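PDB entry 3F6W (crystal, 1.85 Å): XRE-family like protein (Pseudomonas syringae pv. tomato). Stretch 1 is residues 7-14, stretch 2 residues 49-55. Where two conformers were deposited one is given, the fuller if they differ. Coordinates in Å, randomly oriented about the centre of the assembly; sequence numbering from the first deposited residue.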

ATOM      1  N   ILE A   7       3.650   1.885  -2.260  1.00 17.31           N
ATOM      2  CA  ILE A   7       2.429   1.203  -2.675  1.00 11.11           C
ATOM      3  C   ILE A   7       2.734  -0.254  -3.050  1.00 12.93           C
ATOM      4  O   ILE A   7       1.998  -1.175  -2.675  1.00 14.46           O
ATOM      5  CB  ILE A   7       1.718   1.963  -3.805  1.00 15.68           C
ATOM      6  CG1 ILE A   7       1.209   3.308  -3.261  1.00 10.71           C
ATOM      7  CG2 ILE A   7       0.536   1.163  -4.335  1.00 19.16           C
ATOM      8  CD1 ILE A   7       0.568   4.232  -4.305  1.00 16.82           C
ATOM      9  N   HIS A   8       3.829  -0.469  -3.769  1.00 14.45           N
ATOM     10  CA  HIS A   8       4.209  -1.835  -4.102  1.00 17.26           C
ATOM     11  C   HIS A   8       4.368  -2.683  -2.841  1.00 15.07           C
ATOM     12  O   HIS A   8       3.923  -3.833  -2.782  1.00 14.52           O
ATOM     13  CB  HIS A   8       5.522  -1.873  -4.882  1.00 14.20           C
ATOM     14  CG  HIS A   8       6.236  -3.179  -4.764  1.00 13.24           C
ATOM     15  ND1 HIS A   8       7.034  -3.493  -3.680  1.00 16.45           N
ATOM     16  CD2 HIS A   8       6.275  -4.256  -5.584  1.00 13.97           C
ATOM     17  CE1 HIS A   8       7.517  -4.712  -3.834  1.00 14.99           C
ATOM     18  NE2 HIS A   8       7.068  -5.200  -4.980  1.00 17.40           N
ATOM     19  N   ASN A   9       5.039  -2.132  -1.839  1.00 14.34           N
ATOM     20  CA  ASN A   9       5.332  -2.928  -0.652  1.00 15.87           C
ATOM     21  C   ASN A   9       4.065  -3.349   0.067  1.00 19.03           C
ATOM     22  O   ASN A   9       3.974  -4.462   0.577  1.00 14.85           O
ATOM     23  CB  ASN A   9       6.251  -2.161   0.290  1.00 15.75           C
ATOM     24  CG  ASN A   9       7.599  -1.901  -0.320  1.00 24.87           C
ATOM     25  OD1 ASN A   9       7.943  -2.497  -1.334  1.00 21.20           O
ATOM     26  ND2 ASN A   9       8.380  -1.018   0.294  1.00 25.49           N
ATOM     27  N   ALA A  10       3.081  -2.458   0.113  1.00 14.64           N
ATOM     28  CA  ALA A  10       1.831  -2.784   0.785  1.00 14.43           C
ATOM     29  C   ALA A  10       1.045  -3.851   0.033  1.00 15.76           C
ATOM     30  O   ALA A  10       0.407  -4.711   0.635  1.00 13.66           O
ATOM     31  CB  ALA A  10       0.973  -1.530   0.957  1.00 15.62           C
ATOM     32  N   ARG A  11       1.049  -3.775  -1.290  1.00  9.55           N
ATOM     33  CA  ARG A  11       0.295  -4.745  -2.063  1.00 11.31           C
ATOM     34  C   ARG A  11       0.933  -6.112  -1.902  1.00 15.06           C
ATOM     35  O   ARG A  11       0.240  -7.124  -1.812  1.00 15.02           O
ATOM     36  CB  ARG A  11       0.279  -4.339  -3.528  1.00 13.86           C
ATOM     37  CG  ARG A  11      -0.660  -3.178  -3.786  1.00 12.64           C
ATOM     38  CD  ARG A  11      -0.247  -2.447  -5.059  1.00 21.21           C
ATOM     39  NE  ARG A  11      -0.467  -3.244  -6.253  1.00 21.09           N
ATOM     40  CZ  ARG A  11       0.285  -3.152  -7.352  1.00 25.13           C
ATOM     41  NH1 ARG A  11       1.326  -2.307  -7.396  1.00 22.90           N
ATOM     42  NH2 ARG A  11       0.014  -3.913  -8.397  1.00 37.68           N
ATOM     43  N   TYR A  12       2.260  -6.126  -1.858  1.00  9.71           N
ATOM     44  CA  TYR A  12       2.985  -7.378  -1.663  1.00 14.74           C
ATOM     45  C   TYR A  12       2.679  -7.934  -0.272  1.00 13.05           C
ATOM     46  O   TYR A  12       2.426  -9.126  -0.109  1.00 15.26           O
ATOM     47  CB  TYR A  12       4.489  -7.165  -1.859  1.00 13.52           C
ATOM     48  CG  TYR A  12       5.255  -8.472  -1.800  1.00 11.19           C
ATOM     49  CD1 TYR A  12       5.390  -9.266  -2.924  1.00 14.93           C
ATOM     50  CD2 TYR A  12       5.808  -8.919  -0.610  1.00 16.30           C
ATOM     51  CE1 TYR A  12       6.065 -10.482  -2.876  1.00 20.81           C
ATOM     52  CE2 TYR A  12       6.495 -10.138  -0.547  1.00 12.71           C
ATOM     53  CZ  TYR A  12       6.626 -10.899  -1.692  1.00 17.00           C
ATOM     54  OH  TYR A  12       7.291 -12.097  -1.634  1.00 16.78           O
ATOM     55  N   GLN A  13       2.654  -7.067   0.737  1.00 12.51           N
ATOM     56  CA  GLN A  13       2.377  -7.551   2.083  0.50 15.87           C
ATOM     57  C   GLN A  13       0.947  -8.074   2.194  1.00 12.19           C
ATOM     58  O   GLN A  13       0.708  -9.082   2.872  1.00 15.81           O
ATOM     59  CB  GLN A  13       2.672  -6.479   3.130  0.50 25.11           C
ATOM     60  CG  GLN A  13       4.162  -6.185   3.284  0.50 17.59           C
ATOM     61  CD  GLN A  13       4.903  -7.269   4.048  0.50 61.53           C
ATOM     62  OE1 GLN A  13       5.982  -7.703   3.644  0.50 27.17           O
ATOM     63  NE2 GLN A  13       4.325  -7.709   5.159  0.50 29.32           N
ATOM     64  N   ALA A  14       0.015  -7.415   1.511  1.00 16.97           N
ATOM     65  CA  ALA A  14      -1.378  -7.852   1.485  1.00 14.71           C
ATOM     66  C   ALA A  14      -1.492  -9.218   0.820  1.00 17.86           C
ATOM     67  O   ALA A  14      -2.217 -10.094   1.297  1.00 14.57           O
ATOM     68  CB  ALA A  14      -2.272  -6.805   0.762  1.00 16.14           C
ATOM     69  N   ASN A  49       7.461 -14.887   5.999  1.00 19.23           N
ATOM     70  CA  ASN A  49       8.053 -13.849   6.831  1.00 22.41           C
ATOM     71  C   ASN A  49       8.593 -12.658   6.050  1.00 24.09           C
ATOM     72  O   ASN A  49       9.158 -11.755   6.643  1.00 19.64           O
ATOM     73  CB  ASN A  49       9.184 -14.434   7.678  1.00 29.30           C
ATOM     74  CG  ASN A  49       8.707 -15.542   8.594  1.00 44.82           C
ATOM     75  OD1 ASN A  49       7.509 -15.712   8.801  1.00 50.78           O
ATOM     76  ND2 ASN A  49       9.645 -16.307   9.141  1.00 47.75           N
ATOM     77  N   ALA A  50       8.438 -12.671   4.729  1.00 16.85           N
ATOM     78  CA  ALA A  50       8.995 -11.639   3.852  1.00 21.39           C
ATOM     79  C   ALA A  50      10.512 -11.517   3.915  1.00 24.90           C
ATOM     80  O   ALA A  50      11.064 -10.419   3.748  1.00 24.12           O
ATOM     81  CB  ALA A  50       8.348 -10.283   4.132  1.00 25.63           C
ATOM     82  N   GLU A  51      11.183 -12.639   4.147  1.00 20.97           N
ATOM     83  CA  GLU A  51      12.644 -12.679   4.148  1.00 20.09           C
ATOM     84  C   GLU A  51      13.212 -13.204   2.819  1.00 24.81           C
ATOM     85  O   GLU A  51      14.421 -13.342   2.659  1.00 34.06           O
ATOM     86  CB  GLU A  51      13.154 -13.523   5.316  1.00 24.66           C
ATOM     87  CG  GLU A  51      12.695 -13.011   6.683  1.00 19.28           C
ATOM     88  CD  GLU A  51      13.414 -11.747   7.124  0.92 52.33           C
ATOM     89  OE1 GLU A  51      14.351 -11.311   6.422  0.75 51.00           O
ATOM     90  N   ARG A  52      12.334 -13.520   1.876  1.00 14.61           N
ATOM     91  CA  ARG A  52      12.764 -13.797   0.502  1.00 15.03           C
ATOM     92  C   ARG A  52      11.638 -13.343  -0.412  1.00 22.43           C
ATOM     93  O   ARG A  52      10.508 -13.270   0.035  1.00 19.89           O
ATOM     94  CB  ARG A  52      13.074 -15.287   0.298  1.00 17.65           C
ATOM     95  CG  ARG A  52      11.854 -16.175   0.217  1.00 18.79           C
ATOM     96  CD  ARG A  52      12.202 -17.626  -0.175  1.00 22.18           C
ATOM     97  NE  ARG A  52      12.857 -17.778  -1.476  1.00 27.56           N
ATOM     98  CZ  ARG A  52      12.233 -17.734  -2.654  1.00 25.05           C
ATOM     99  NH1 ARG A  52      10.931 -17.514  -2.716  1.00 18.79           N
ATOM    100  NH2 ARG A  52      12.915 -17.894  -3.778  1.00 27.13           N
ATOM    101  N   ARG A  53      11.940 -13.061  -1.677  1.00 16.81           N
ATOM    102  CA  ARG A  53      10.931 -12.531  -2.602  1.00 24.98           C
ATOM    103  C   ARG A  53      10.284 -13.657  -3.407  1.00 17.73           C
ATOM    104  O   ARG A  53      10.973 -14.535  -3.930  1.00 14.99           O
ATOM    105  CB  ARG A  53      11.542 -11.519  -3.582  1.00 26.07           C
ATOM    106  CG  ARG A  53      12.520 -10.512  -2.998  1.00 35.72           C
ATOM    107  CD  ARG A  53      11.842  -9.527  -2.066  1.00 26.28           C
ATOM    108  NE  ARG A  53      10.644  -8.913  -2.637  1.00 22.21           N
ATOM    109  CZ  ARG A  53       9.673  -8.392  -1.890  1.00 36.09           C
ATOM    110  NH1 ARG A  53       9.767  -8.419  -0.564  1.00 23.19           N
ATOM    111  NH2 ARG A  53       8.609  -7.849  -2.455  1.00 25.65           N
ATOM    112  N   LEU A  54       8.956 -13.654  -3.462  0.50 27.22           N
ATOM    113  CA  LEU A  54       8.221 -14.610  -4.283  0.50 18.77           C
ATOM    114  C   LEU A  54       8.097 -14.059  -5.685  0.50 13.66           C
ATOM    115  O   LEU A  54       7.684 -12.914  -5.865  0.50 10.77           O
ATOM    116  CB  LEU A  54       6.808 -14.820  -3.744  0.50 23.27           C
ATOM    117  CG  LEU A  54       6.488 -15.961  -2.787  0.50 25.61           C
ATOM    118  CD1 LEU A  54       4.989 -15.966  -2.505  0.50 38.86           C
ATOM    119  CD2 LEU A  54       6.930 -17.304  -3.347  0.50 11.63           C
ATOM    120  N   ASP A  55       8.451 -14.867  -6.673  1.00 14.89           N
ATOM    121  CA  ASP A  55       8.180 -14.515  -8.063  1.00 10.39           C
ATOM    122  C   ASP A  55       6.854 -15.149  -8.503  1.00 21.56           C
ATOM    123  O   ASP A  55       6.260 -15.958  -7.776  1.00 13.08           O
ATOM    124  CB  ASP A  55       9.358 -14.846  -9.004  1.00 15.15           C
ATOM    125  CG  ASP A  55       9.592 -16.342  -9.180  1.00 19.94           C
ATOM    126  OD1 ASP A  55       8.643 -17.062  -9.533  1.00 14.71           O
ATOM    127  OD2 ASP A  55      10.739 -16.791  -9.001  1.00 17.46           O
TER
HETATM  128  O   HOH W   1       7.759  -5.623  -0.330  1.00 24.59           O
HETATM  129  O   HOH W   2       8.045 -12.972   0.728  1.00 17.33           O
HETATM  130  O   HOH W   3       8.018  -7.135   1.888  0.70 28.77           O

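Residues 7-14 form an uninterrupted piece of α-helix, held by the usual i to i+4 bonds, such as Tyr12 N to His8 O at 3.0 Å, whereas residues 49-55 run beside it without regular secondary structure. The contact between them is small, burying 266 Å² summed over both sides, and it centres on Tyr12, which supplies the largest single share.

The stretch begins with Ile7, whose side chain is buried but lies far from the second stretch.

His8 is the first residue to touch stretch 2. Its CA-to-CB bond points sideways, but the t rotamer carries the ring nearer, and His8 CE1 comes within 3.6 Å of Arg53 NH2, which sits at the edge of the imidazole, near its plane. The ring also makes a hydrogen bond within the helix, from His8 ND1 to Asn9 OD1 at 2.7 Å. With ND1 as the donor, the imidazole serves here as a partner for the amide oxygen of its neighbour.

Asn9 makes no direct contact with the other stretch. Its OD1 instead accepts a hydrogen bond from water 1 at 3.3 Å, and the oxygen of that water accepts a weak one from Arg53 NH2 at 3.2 Å. Ala10 and Arg11 are out of reach of stretch 2, Ala10 being buried.

Tyr12 points toward stretch 2, and its t rotamer carries the ring to the loop, with the hydroxyl at the loop backbone, so that one residue can use both an aromatic face and a polar tip. Over one face lies the guanidinium of Arg53, with Arg53 CZ 4.0 Å from the ring centroid and only 14° off the ring normal, a cation-π arrangement in which Arg53 NH2 approaches Tyr12 CG to 3.5 Å. Arg53 reaches this position by folding: its CA-to-CB bond points sideways, but chi1, chi2 and chi3 are all m and bring the end of the long side chain back to the helix. At the edge of the ring, Tyr12 OH accepts a hydrogen bond from Leu54 N at 2.9 Å, with a nearly straight angle of 164°. The hydroxyl thus satisfies a backbone donor in a segment that lacks regular structure. It also donates to water 2 at 2.6 Å, and the same water donates to Arg52 O at 2.6 Å, tying a second point of the loop backbone to the tyrosine. Leu54 adds an apolar contact, its CB lying 4.4 Å from Tyr12 CZ.

Gln13 closes the contact. Its m, m side chain brings OE1 to 3.5 Å from the CB of Ala50, a residue with positive phi in a Schellman motif. The small methyl of Ala50 points toward the helix. Gln13 OE1 also accepts from water 3 at 2.7 Å, which in turn accepts from Arg53 NH1 at 3.3 Å. The two nitrogens NH1 and NH2 of Arg53 therefore each reach the helix through a water. Ala14, the last residue of the stretch, is buried and out of reach.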